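Local coordinates for protein 2-keto acid:ferredoxin oxidoreductase subunit alpha (PDB 1YD7) that probably takes part, within a four-subunit oxidoreductase, in the coenzyme A-dependent oxidation of 2-oxoglutarate to succinyl-CoA with transfer of electrons to ferredoxin, at residues D26-R31 / S158-A163; A33-C38 / D202-I207; S50-A55 / M91-G96. All blocks are in the same frame, centred on the assembly; numbering follows the deposited sequence.

Contact 1 of 3, residues D26-R31 / S158-A163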
ATOM      1  N   ASP A  26       4.741  -8.994   2.100  1.00 25.45           N
ATOM      2  CA  ASP A  26       5.054  -7.797   1.322  1.00 28.86           C
ATOM      3  C   ASP A  26       4.568  -7.862  -0.127  1.00 31.35           C
ATOM      4  O   ASP A  26       4.070  -6.861  -0.676  1.00 29.39           O
ATOM      5  CB  ASP A  26       6.552  -7.513   1.350  1.00 31.51           C
ATOM      6  CG  ASP A  26       6.994  -6.933   2.656  1.00 33.57           C
ATOM      7  OD1 ASP A  26       6.140  -6.319   3.333  1.00 28.99           O
ATOM      8  OD2 ASP A  26       8.185  -7.104   3.019  1.00 37.17           O
ATOM      9  N   GLU A  27       4.718  -9.041  -0.727  1.00 30.11           N
ATOM     10  CA  GLU A  27       4.279  -9.323  -2.088  1.00 25.10           C
ATOM     11  C   GLU A  27       2.783  -9.314  -2.183  1.00 23.37           C
ATOM     12  O   GLU A  27       2.236  -8.946  -3.207  1.00 29.52           O
ATOM     13  CB  GLU A  27       4.806 -10.698  -2.528  1.00 27.01           C
ATOM     14  CG  GLU A  27       4.374 -11.148  -3.939  1.00 26.57           C
ATOM     15  CD  GLU A  27       5.038 -10.356  -5.082  1.00 26.59           C
ATOM     16  OE1 GLU A  27       6.071  -9.663  -4.863  1.00 28.78           O
ATOM     17  OE2 GLU A  27       4.543 -10.487  -6.222  1.00 24.38           O
ATOM     18  N   ALA A  28       2.115  -9.764  -1.132  1.00 26.96           N
ATOM     19  CA  ALA A  28       0.671  -9.700  -1.047  1.00 24.18           C
ATOM     20  C   ALA A  28       0.188  -8.242  -0.994  1.00 23.84           C
ATOM     21  O   ALA A  28      -0.755  -7.890  -1.683  1.00 22.98           O
ATOM     22  CB  ALA A  28       0.175 -10.455   0.174  1.00 26.68           C
ATOM     23  N   ILE A  29       0.829  -7.429  -0.162  1.00 22.05           N
ATOM     24  CA  ILE A  29       0.576  -5.976  -0.125  1.00 26.63           C
ATOM     25  C   ILE A  29       0.703  -5.328  -1.520  1.00 25.84           C
ATOM     26  O   ILE A  29      -0.247  -4.726  -2.012  1.00 28.82           O
ATOM     27  CB  ILE A  29       1.496  -5.276   0.911  1.00 26.68           C
ATOM     28  CG1 ILE A  29       1.183  -5.779   2.313  1.00 23.63           C
ATOM     29  CG2 ILE A  29       1.342  -3.774   0.848  1.00 31.04           C
ATOM     30  CD1 ILE A  29       2.092  -5.198   3.417  1.00 27.87           C
ATOM     31  N   ALA A  30       1.831  -5.534  -2.185  1.00 27.47           N
ATOM     32  CA  ALA A  30       2.055  -5.012  -3.533  1.00 28.16           C
ATOM     33  C   ALA A  30       1.024  -5.451  -4.580  1.00 30.99           C
ATOM     34  O   ALA A  30       0.514  -4.642  -5.361  1.00 29.77           O
ATOM     35  CB  ALA A  30       3.462  -5.390  -4.004  1.00 29.33           C
ATOM     36  N   ARG A  31       0.733  -6.746  -4.624  1.00 30.78           N
ATOM     37  CA  ARG A  31      -0.260  -7.252  -5.556  1.00 28.34           C
ATOM     38  C   ARG A  31      -1.654  -6.681  -5.303  1.00 27.35           C
ATOM     39  O   ARG A  31      -2.378  -6.364  -6.252  1.00 24.80           O
ATOM     40  CB  ARG A  31      -0.329  -8.771  -5.502  1.00 28.87           C
ATOM     41  CG  ARG A  31       0.895  -9.426  -6.036  1.00 31.47           C
ATOM     42  CD  ARG A  31       0.683 -10.942  -6.277  1.00 30.26           C
ATOM     43  NE  ARG A  31       1.969 -11.609  -6.536  1.00 32.05           N
ATOM     44  CZ  ARG A  31       2.109 -12.839  -7.042  1.00 31.59           C
ATOM     45  NH1 ARG A  31       1.063 -13.559  -7.431  1.00 28.70           N
ATOM     46  NH2 ARG A  31       3.323 -13.338  -7.200  1.00 32.76           N
ATOM     47  N   SER A 158      -2.164  -9.864  10.363  1.00 38.05           N
ATOM     48  CA  SER A 158      -1.329 -10.812  11.138  1.00 39.75           C
ATOM     49  C   SER A 158      -0.934 -12.032  10.314  1.00 38.83           C
ATOM     50  O   SER A 158      -0.056 -12.773  10.707  1.00 41.54           O
ATOM     51  CB  SER A 158      -2.079 -11.251  12.401  1.00 39.44           C
ATOM     52  OG  SER A 158      -3.245 -11.962  12.028  1.00 40.49           O
ATOM     53  N   THR A 159      -1.587 -12.216   9.168  1.00 39.06           N
ATOM     54  CA  THR A 159      -1.251 -13.235   8.206  1.00 37.47           C
ATOM     55  C   THR A 159      -1.101 -12.639   6.799  1.00 40.54           C
ATOM     56  O   THR A 159      -1.495 -11.473   6.543  1.00 39.81           O
ATOM     57  CB  THR A 159      -2.345 -14.298   8.138  1.00 38.72           C
ATOM     58  OG1 THR A 159      -3.504 -13.766   7.488  1.00 39.25           O
ATOM     59  CG2 THR A 159      -2.731 -14.767   9.546  1.00 42.06           C
ATOM     60  N   VAL A 160      -0.552 -13.458   5.896  1.00 35.04           N
ATOM     61  CA  VAL A 160      -0.365 -13.100   4.488  1.00 34.02           C
ATOM     62  C   VAL A 160      -1.707 -12.875   3.810  1.00 34.51           C
ATOM     63  O   VAL A 160      -1.838 -11.938   3.027  1.00 35.78           O
ATOM     64  CB  VAL A 160       0.457 -14.155   3.709  1.00 28.40           C
ATOM     65  CG1 VAL A 160       0.564 -13.820   2.245  1.00 29.06           C
ATOM     66  CG2 VAL A 160       1.869 -14.308   4.290  1.00 31.53           C
ATOM     67  N   GLN A 161      -2.686 -13.737   4.090  1.00 34.44           N
ATOM     68  CA  GLN A 161      -4.062 -13.551   3.595  1.00 32.75           C
ATOM     69  C   GLN A 161      -4.618 -12.169   4.008  1.00 34.37           C
ATOM     70  O   GLN A 161      -5.207 -11.465   3.195  1.00 35.47           O
ATOM     71  CB  GLN A 161      -4.978 -14.637   4.130  1.00 33.27           C
ATOM     72  CG  GLN A 161      -6.442 -14.559   3.646  1.00 32.06           C
ATOM     73  CD  GLN A 161      -6.562 -14.813   2.177  1.00 35.98           C
ATOM     74  OE1 GLN A 161      -6.130 -15.852   1.688  1.00 37.56           O
ATOM     75  NE2 GLN A 161      -7.161 -13.867   1.447  1.00 38.82           N
ATOM     76  N   GLU A 162      -4.401 -11.797   5.266  1.00 34.73           N
ATOM     77  CA  GLU A 162      -4.814 -10.494   5.783  1.00 34.90           C
ATOM     78  C   GLU A 162      -4.027  -9.318   5.201  1.00 34.00           C
ATOM     79  O   GLU A 162      -4.594  -8.261   4.996  1.00 29.69           O
ATOM     80  CB  GLU A 162      -4.722 -10.476   7.299  1.00 33.90           C
ATOM     81  CG  GLU A 162      -5.813 -11.302   7.936  1.00 35.06           C
ATOM     82  CD  GLU A 162      -5.818 -11.208   9.443  1.00 34.23           C
ATOM     83  OE1 GLU A 162      -4.814 -10.748  10.023  1.00 37.46           O
ATOM     84  OE2 GLU A 162      -6.854 -11.579  10.038  1.00 38.78           O
ATOM     85  N   ALA A 163      -2.729  -9.498   4.953  1.00 32.88           N
ATOM     86  CA  ALA A 163      -1.951  -8.509   4.216  1.00 29.30           C
ATOM     87  C   ALA A 163      -2.584  -8.213   2.843  1.00 30.56           C
ATOM     88  O   ALA A 163      -2.757  -7.048   2.470  1.00 27.46           O
ATOM     89  CB  ALA A 163      -0.514  -8.931   4.058  1.00 28.77           C
TER

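Contact 2 of 3, residues A33-C38 / D202-I207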
ATOM      1  N   ALA A  33      -2.370  -3.793  -3.709  1.00 27.05           N
ATOM      2  CA  ALA A  33      -2.328  -2.367  -3.999  1.00 26.78           C
ATOM      3  C   ALA A  33      -2.553  -2.136  -5.487  1.00 29.07           C
ATOM      4  O   ALA A  33      -3.438  -1.393  -5.868  1.00 30.80           O
ATOM      5  CB  ALA A  33      -1.022  -1.775  -3.527  1.00 26.25           C
ATOM      6  N   ILE A  34      -1.819  -2.871  -6.316  1.00 30.64           N
ATOM      7  CA  ILE A  34      -1.952  -2.796  -7.760  1.00 26.63           C
ATOM      8  C   ILE A  34      -3.295  -3.258  -8.285  1.00 30.03           C
ATOM      9  O   ILE A  34      -3.871  -2.626  -9.185  1.00 31.82           O
ATOM     10  CB  ILE A  34      -0.798  -3.554  -8.429  1.00 29.45           C
ATOM     11  CG1 ILE A  34       0.485  -2.742  -8.222  1.00 32.47           C
ATOM     12  CG2 ILE A  34      -1.078  -3.788  -9.877  1.00 29.00           C
ATOM     13  CD1 ILE A  34       1.704  -3.338  -8.775  1.00 35.35           C
ATOM     14  N   LEU A  35      -3.807  -4.362  -7.760  1.00 30.15           N
ATOM     15  CA  LEU A  35      -5.135  -4.818  -8.167  1.00 31.28           C
ATOM     16  C   LEU A  35      -6.201  -3.803  -7.749  1.00 29.42           C
ATOM     17  O   LEU A  35      -7.221  -3.680  -8.417  1.00 27.59           O
ATOM     18  CB  LEU A  35      -5.471  -6.221  -7.599  1.00 31.26           C
ATOM     19  CG  LEU A  35      -4.819  -7.412  -8.333  1.00 31.75           C
ATOM     20  CD1 LEU A  35      -4.724  -8.618  -7.398  1.00 32.23           C
ATOM     21  CD2 LEU A  35      -5.581  -7.779  -9.618  1.00 33.40           C
ATOM     22  N   ALA A  36      -5.967  -3.108  -6.637  1.00 30.36           N
ATOM     23  CA  ALA A  36      -6.903  -2.094  -6.145  1.00 30.78           C
ATOM     24  C   ALA A  36      -6.865  -0.777  -6.948  1.00 30.82           C
ATOM     25  O   ALA A  36      -7.738   0.061  -6.770  1.00 30.62           O
ATOM     26  CB  ALA A  36      -6.642  -1.797  -4.684  1.00 30.15           C
ATOM     27  N   GLY A  37      -5.849  -0.599  -7.788  1.00 31.49           N
ATOM     28  CA  GLY A  37      -5.758   0.537  -8.723  1.00 30.17           C
ATOM     29  C   GLY A  37      -4.713   1.557  -8.336  1.00 30.14           C
ATOM     30  O   GLY A  37      -4.667   2.623  -8.913  1.00 34.10           O
ATOM     31  N   CYS A  38      -3.874   1.247  -7.351  1.00 29.72           N
ATOM     32  CA  CYS A  38      -2.750   2.112  -7.016  1.00 29.97           C
ATOM     33  C   CYS A  38      -1.801   2.225  -8.217  1.00 32.57           C
ATOM     34  O   CYS A  38      -1.349   1.209  -8.768  1.00 31.81           O
ATOM     35  CB  CYS A  38      -1.979   1.567  -5.831  1.00 28.18           C
ATOM     36  SG  CYS A  38      -0.623   2.588  -5.279  1.00 26.48           S
ATOM     37  N   ASP A 202     -12.156  -8.725 -11.858  1.00 51.23           N
ATOM     38  CA  ASP A 202     -13.621  -8.788 -11.850  1.00 55.17           C
ATOM     39  C   ASP A 202     -14.204  -9.468 -10.603  1.00 55.10           C
ATOM     40  O   ASP A 202     -15.400  -9.342 -10.346  1.00 57.61           O
ATOM     41  CB  ASP A 202     -14.160  -9.465 -13.129  1.00 58.82           C
ATOM     42  CG  ASP A 202     -13.504 -10.820 -13.409  1.00 62.67           C
ATOM     43  OD1 ASP A 202     -14.118 -11.852 -13.068  1.00 61.41           O
ATOM     44  OD2 ASP A 202     -12.371 -10.847 -13.968  1.00 66.15           O
ATOM     45  N   GLU A 203     -13.371 -10.168  -9.832  1.00 50.37           N
ATOM     46  CA  GLU A 203     -13.789 -10.748  -8.557  1.00 48.34           C
ATOM     47  C   GLU A 203     -13.642  -9.815  -7.364  1.00 45.04           C
ATOM     48  O   GLU A 203     -14.069 -10.167  -6.267  1.00 40.07           O
ATOM     49  CB  GLU A 203     -12.978 -12.018  -8.266  1.00 49.32           C
ATOM     50  CG  GLU A 203     -13.256 -13.121  -9.254  1.00 51.87           C
ATOM     51  CD  GLU A 203     -12.272 -14.259  -9.152  1.00 52.61           C
ATOM     52  OE1 GLU A 203     -11.549 -14.337  -8.155  1.00 54.51           O
ATOM     53  OE2 GLU A 203     -12.211 -15.067 -10.092  1.00 56.95           O
ATOM     54  N   ILE A 204     -13.014  -8.653  -7.556  1.00 44.85           N
ATOM     55  CA  ILE A 204     -12.736  -7.728  -6.443  1.00 43.42           C
ATOM     56  C   ILE A 204     -13.592  -6.452  -6.501  1.00 42.92           C
ATOM     57  O   ILE A 204     -13.606  -5.739  -7.514  1.00 39.75           O
ATOM     58  CB  ILE A 204     -11.235  -7.310  -6.402  1.00 43.08           C
ATOM     59  CG1 ILE A 204     -10.337  -8.532  -6.594  1.00 43.52           C
ATOM     60  CG2 ILE A 204     -10.903  -6.625  -5.076  1.00 41.61           C
ATOM     61  CD1 ILE A 204      -8.861  -8.233  -6.706  1.00 41.08           C
ATOM     62  N   GLU A 205     -14.267  -6.173  -5.389  1.00 43.80           N
ATOM     63  CA  GLU A 205     -15.014  -4.939  -5.197  1.00 48.01           C
ATOM     64  C   GLU A 205     -14.059  -3.785  -4.891  1.00 43.81           C
ATOM     65  O   GLU A 205     -13.443  -3.749  -3.824  1.00 43.78           O
ATOM     66  CB  GLU A 205     -16.039  -5.095  -4.052  1.00 52.40           C
ATOM     67  CG  GLU A 205     -17.277  -4.145  -4.136  1.00 58.32           C
ATOM     68  CD  GLU A 205     -17.444  -3.157  -2.956  1.00 61.36           C
ATOM     69  OE1 GLU A 205     -16.695  -3.230  -1.951  1.00 64.15           O
ATOM     70  OE2 GLU A 205     -18.355  -2.298  -3.035  1.00 62.88           O
ATOM     71  N   ILE A 206     -13.952  -2.851  -5.837  1.00 40.04           N
ATOM     72  CA  ILE A 206     -13.187  -1.616  -5.658  1.00 41.02           C
ATOM     73  C   ILE A 206     -14.119  -0.406  -5.518  1.00 40.02           C
ATOM     74  O   ILE A 206     -14.989  -0.201  -6.347  1.00 40.80           O
ATOM     75  CB  ILE A 206     -12.219  -1.385  -6.846  1.00 41.20           C
ATOM     76  CG1 ILE A 206     -11.256  -2.572  -7.024  1.00 39.11           C
ATOM     77  CG2 ILE A 206     -11.431  -0.111  -6.659  1.00 43.87           C
ATOM     78  CD1 ILE A 206     -10.532  -2.962  -5.782  1.00 39.10           C
ATOM     79  N   ILE A 207     -13.947   0.371  -4.450  1.00 38.66           N
ATOM     80  CA  ILE A 207     -14.599   1.673  -4.322  1.00 38.15           C
ATOM     81  C   ILE A 207     -13.656   2.794  -4.802  1.00 41.21           C
ATOM     82  O   ILE A 207     -12.482   2.836  -4.423  1.00 42.14           O
ATOM     83  CB  ILE A 207     -14.981   1.981  -2.867  1.00 37.64           C
ATOM     84  CG1 ILE A 207     -15.887   0.894  -2.291  1.00 37.83           C
ATOM     85  CG2 ILE A 207     -15.696   3.359  -2.766  1.00 37.90           C
ATOM     86  CD1 ILE A 207     -16.229   1.121  -0.823  1.00 37.65           C
TER

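Contact 3 of 3, residues S50-A55 / M91-G96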
ATOM      1  N   SER A  50      11.208  -4.472   5.194  1.00 49.36           N
ATOM      2  CA  SER A  50      10.208  -4.700   4.139  1.00 48.84           C
ATOM      3  C   SER A  50      10.840  -4.810   2.767  1.00 45.68           C
ATOM      4  O   SER A  50      11.840  -4.148   2.491  1.00 45.13           O
ATOM      5  CB  SER A  50       9.159  -3.578   4.105  1.00 50.67           C
ATOM      6  OG  SER A  50       7.878  -4.062   3.700  1.00 50.70           O
ATOM      7  N   GLU A  51      10.223  -5.638   1.919  1.00 38.90           N
ATOM      8  CA  GLU A  51      10.611  -5.800   0.528  1.00 37.05           C
ATOM      9  C   GLU A  51       9.652  -5.108  -0.447  1.00 32.20           C
ATOM     10  O   GLU A  51       9.704  -5.346  -1.652  1.00 29.58           O
ATOM     11  CB  GLU A  51      10.660  -7.302   0.171  1.00 38.57           C
ATOM     12  CG  GLU A  51      11.321  -8.222   1.209  1.00 39.87           C
ATOM     13  CD  GLU A  51      12.678  -7.725   1.709  1.00 43.41           C
ATOM     14  OE1 GLU A  51      13.422  -7.123   0.895  1.00 45.78           O
ATOM     15  OE2 GLU A  51      12.981  -7.923   2.923  1.00 42.66           O
ATOM     16  N   ILE A  52       8.762  -4.268   0.062  1.00 32.51           N
ATOM     17  CA  ILE A  52       7.717  -3.669  -0.781  1.00 31.17           C
ATOM     18  C   ILE A  52       8.221  -2.694  -1.831  1.00 27.86           C
ATOM     19  O   ILE A  52       7.700  -2.651  -2.941  1.00 28.02           O
ATOM     20  CB  ILE A  52       6.561  -3.050   0.066  1.00 35.68           C
ATOM     21  CG1 ILE A  52       5.517  -2.459  -0.858  1.00 37.97           C
ATOM     22  CG2 ILE A  52       7.058  -2.017   1.014  1.00 40.05           C
ATOM     23  CD1 ILE A  52       4.210  -2.374  -0.246  1.00 44.80           C
ATOM     24  N   PHE A  53       9.256  -1.930  -1.522  1.00 31.49           N
ATOM     25  CA  PHE A  53       9.772  -0.971  -2.499  1.00 29.96           C
ATOM     26  C   PHE A  53      10.128  -1.670  -3.819  1.00 30.95           C
ATOM     27  O   PHE A  53       9.707  -1.234  -4.918  1.00 28.87           O
ATOM     28  CB  PHE A  53      10.982  -0.199  -1.952  1.00 31.94           C
ATOM     29  CG  PHE A  53      11.517   0.797  -2.919  1.00 35.03           C
ATOM     30  CD1 PHE A  53      11.127   2.134  -2.852  1.00 34.97           C
ATOM     31  CD2 PHE A  53      12.370   0.390  -3.955  1.00 34.45           C
ATOM     32  CE1 PHE A  53      11.599   3.053  -3.781  1.00 37.27           C
ATOM     33  CE2 PHE A  53      12.834   1.295  -4.890  1.00 36.01           C
ATOM     34  CZ  PHE A  53      12.448   2.634  -4.806  1.00 37.75           C
ATOM     35  N   GLU A  54      10.902  -2.757  -3.707  1.00 33.35           N
ATOM     36  CA  GLU A  54      11.398  -3.494  -4.879  1.00 31.16           C
ATOM     37  C   GLU A  54      10.288  -4.121  -5.685  1.00 26.32           C
ATOM     38  O   GLU A  54      10.389  -4.226  -6.895  1.00 28.91           O
ATOM     39  CB  GLU A  54      12.402  -4.585  -4.473  1.00 33.01           C
ATOM     40  CG  GLU A  54      13.684  -4.041  -3.874  1.00 34.98           C
ATOM     41  N   ALA A  55       9.236  -4.582  -5.027  1.00 28.16           N
ATOM     42  CA  ALA A  55       8.124  -5.188  -5.761  1.00 27.76           C
ATOM     43  C   ALA A  55       7.405  -4.107  -6.560  1.00 28.11           C
ATOM     44  O   ALA A  55       7.088  -4.316  -7.721  1.00 31.37           O
ATOM     45  CB  ALA A  55       7.173  -5.891  -4.803  1.00 29.72           C
HETATM   46  N   MSE A  91       0.072   5.661  -2.497  1.00 32.96           N
HETATM   47  CA  MSE A  91       0.547   5.075  -1.259  1.00 39.91           C
HETATM   48  C   MSE A  91       2.005   5.427  -0.997  1.00 35.78           C
HETATM   49  O   MSE A  91       2.735   5.824  -1.897  1.00 32.44           O
HETATM   50  CB  MSE A  91       0.283   3.556  -1.210  1.00 42.46           C
HETATM   51  CG  MSE A  91       1.359   2.635  -1.720  1.00 50.91           C
HETATM   52 SE   MSE A  91       1.143   0.655  -1.261  1.00 60.37          SE
HETATM   53  CE  MSE A  91       0.142   0.594   0.258  1.00 55.42           C
ATOM     54  N   THR A  92       2.393   5.347   0.267  1.00 34.78           N
ATOM     55  CA  THR A  92       3.778   5.438   0.668  1.00 35.65           C
ATOM     56  C   THR A  92       4.001   4.393   1.757  1.00 34.31           C
ATOM     57  O   THR A  92       3.036   3.867   2.310  1.00 33.97           O
ATOM     58  CB  THR A  92       4.155   6.876   1.152  1.00 37.86           C
ATOM     59  OG1 THR A  92       5.519   6.898   1.617  1.00 42.08           O
ATOM     60  CG2 THR A  92       3.221   7.372   2.277  1.00 40.32           C
ATOM     61  N   ALA A  93       5.267   4.085   2.032  1.00 36.90           N
ATOM     62  CA  ALA A  93       5.659   3.083   3.027  1.00 43.07           C
ATOM     63  C   ALA A  93       6.798   3.580   3.890  1.00 44.74           C
ATOM     64  O   ALA A  93       7.781   4.078   3.380  1.00 42.40           O
ATOM     65  CB  ALA A  93       6.053   1.774   2.365  1.00 44.16           C
ATOM     66  N   THR A  94       6.656   3.433   5.204  1.00 50.81           N
ATOM     67  CA  THR A  94       7.691   3.864   6.142  1.00 52.51           C
ATOM     68  C   THR A  94       7.913   2.805   7.217  1.00 53.70           C
ATOM     69  O   THR A  94       7.162   1.831   7.306  1.00 49.32           O
ATOM     70  CB  THR A  94       7.370   5.249   6.770  1.00 52.94           C
ATOM     71  OG1 THR A  94       8.431   5.614   7.658  1.00 52.99           O
ATOM     72  CG2 THR A  94       6.023   5.250   7.518  1.00 51.12           C
ATOM     73  N   SER A  95       8.975   2.990   8.002  1.00 58.46           N
ATOM     74  CA  SER A  95       9.376   2.003   9.010  1.00 63.38           C
ATOM     75  C   SER A  95       9.873   2.666  10.300  1.00 65.83           C
ATOM     76  O   SER A  95      10.487   3.731  10.259  1.00 65.14           O
ATOM     77  CB  SER A  95      10.456   1.070   8.440  1.00 63.09           C
ATOM     78  OG  SER A  95      10.467  -0.171   9.127  1.00 64.05           O
ATOM     79  N   GLY A  96       9.576   2.032  11.434  1.00 69.03           N
ATOM     80  CA  GLY A  96      10.063   2.474  12.742  1.00 72.92           C
ATOM     81  C   GLY A  96       9.763   3.931  13.071  1.00 74.93           C
ATOM     82  O   GLY A  96       8.593   4.288  13.258  1.00 76.78           O
TER

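Contact 1 of 3, residues D26-R31 / S158-A163
The backbones of helix 25-36 and of the first turn of helix 160-177 come closest at I29 and A163, whose CA atoms lie only 5.6 Å apart, a spacing consistent with the small alanines that the helices turn to each other. A28 and A163 meet through their methyl groups, CB to CB at 4.2 Å. The A28 methyl also sits over the start of the second helix, against the carbonyl oxygen of V160. A28 CB lies 4.0 Å from V160 CG1 as well, a branch carried there because it stands anti to the backbone N of V160 (chi1 176°). Next to the alanines, I29 lies alongside A163 and lays CG1 on its CB at 4.0 Å, while its CG2 branch packs against I52 of helix 52-59. No hydrogen bond crosses this buried, apolar interface; several polar groups bond within their own segment. T159 is the N-cap of helix 160-177, its OG1 accepting from E162 N at 3.1 Å. The E162 carboxylate reaches back beyond the cap, where OE1 takes two bonds from S158, one nearly along its C-O axis from N and one from above the carboxylate plane from OG. Within helix 25-36, one turn apart, R31 grips E27 side-on: NE and NH2 both point to OE2, the NE bond short (2.8 Å) and nearly straight (165°), the NH2 bond longer and more bent. Y59 OH also bonds E27 OE2, and D21 takes R31 NH1 in a second salt bridge. Helices 25-36 and 160-177 thus pack together in a chain built round a parallel sheet, a layering in keeping with the alpha/beta fold of the thiamine diphosphate-binding domain family.

Contact 2 of 3, residues A33-C38 / D202-I207
Between A36 and I206 the flat groups are backbone peptides alone, for no ring, amide or carboxylate side chain reaches across; methyl groups do the touching, and I206 CG2 rests 3.7 Å from the carbonyl oxygen A36 O. The other branch of I206 bends back at its second torsion (chi2 -52°), which lays CD1 against A36 itself, 3.7 Å from CA and 4.2 Å from CB. Both branches of I206 thus lie against A36, at the end of the helix. Two residues earlier, I204 stretches out its CG1 branch and brings the terminal CD1 to L35 CB at 4.0 Å, so the pair of isoleucines covers two successive helix residues from the same extended run, 204-207. Just past them the helix ends in a Schellman motif: G37 has the positive phi (108°) of that motif, C38 N reaches back to A33 O at 3.1 Å, and G37 N bonds I34 O. The segment 202-207 is itself held by N172 of helix 160-177, whose side-chain amide bonds both E205 O and I207 N, while Y197 and N200 bond the carboxylate of E203. K89 NZ supplies a hydrogen bond to A36 O, so the carbonyl brushed by the I206 methyl also has a polar partner. With no hydrogen bond or salt bridge from one segment to the other, the contact rests on apolar methyl contacts, partly buried, and the polar bonds that fix the segment 202-207 come from residues around it.

Contact 3 of 3, residues S50-A55 / M91-G96
M91, modelled as selenomethionine, opens the second segment and sends its side chain toward helix 52-59, where SE meets I52 CD1 at 4.4 Å. SE also packs on A33 of helix 25-36, and the M91 side chain touches Y41 of the adjoining strand. T92 turns to the other face of the sheet; its OG1 bonds A42 O, and its backbone pairs with V117 and V119. A93 faces the helix again, offering only a methyl, and I52 sets CG2 against it, 4.1 Å from A93 CB. The first torsion of I52 explains how one residue serves both partners. Its longer branch runs anti to the backbone N (chi1 -180°) and carries CD1 to M91, leaving CG2, set between the N and the carbonyl carbon, over A93. Strand 90-95 lies between 40-43 and 116-121 inside a parallel six-stranded sheet, so this is a helix laid on an inner strand of an alpha/beta fold, as expected for the thiamine diphosphate-binding family. T94, like T92, faces the other side of the sheet and pairs through its backbone with V119. S95, at the strand end, points back to the helix side and touches I46 and A49 of the loop before helix 52-59, while its OG bonds V121 O.

Overall arrangement
Contacts 1 and 3 are buried, whereas contact 2 is partly buried, at the end of helix 25-36. That helix serves contacts 1 and 2 with its first half and its C-terminal end, pairing first with another helix and then with a segment that is extended over 204-207; contact 3 joins a helix to an inner strand instead. All three are apolar between their segments. A polar link joins contacts 1 and 3: D26 OD2 hydrogen-bonds E51 N at the start of helix 52-59, beside packing of A30 on A55. Contacts 2 and 3, on opposite sides of the chain's centre, meet through M91, which touches A33 and C38.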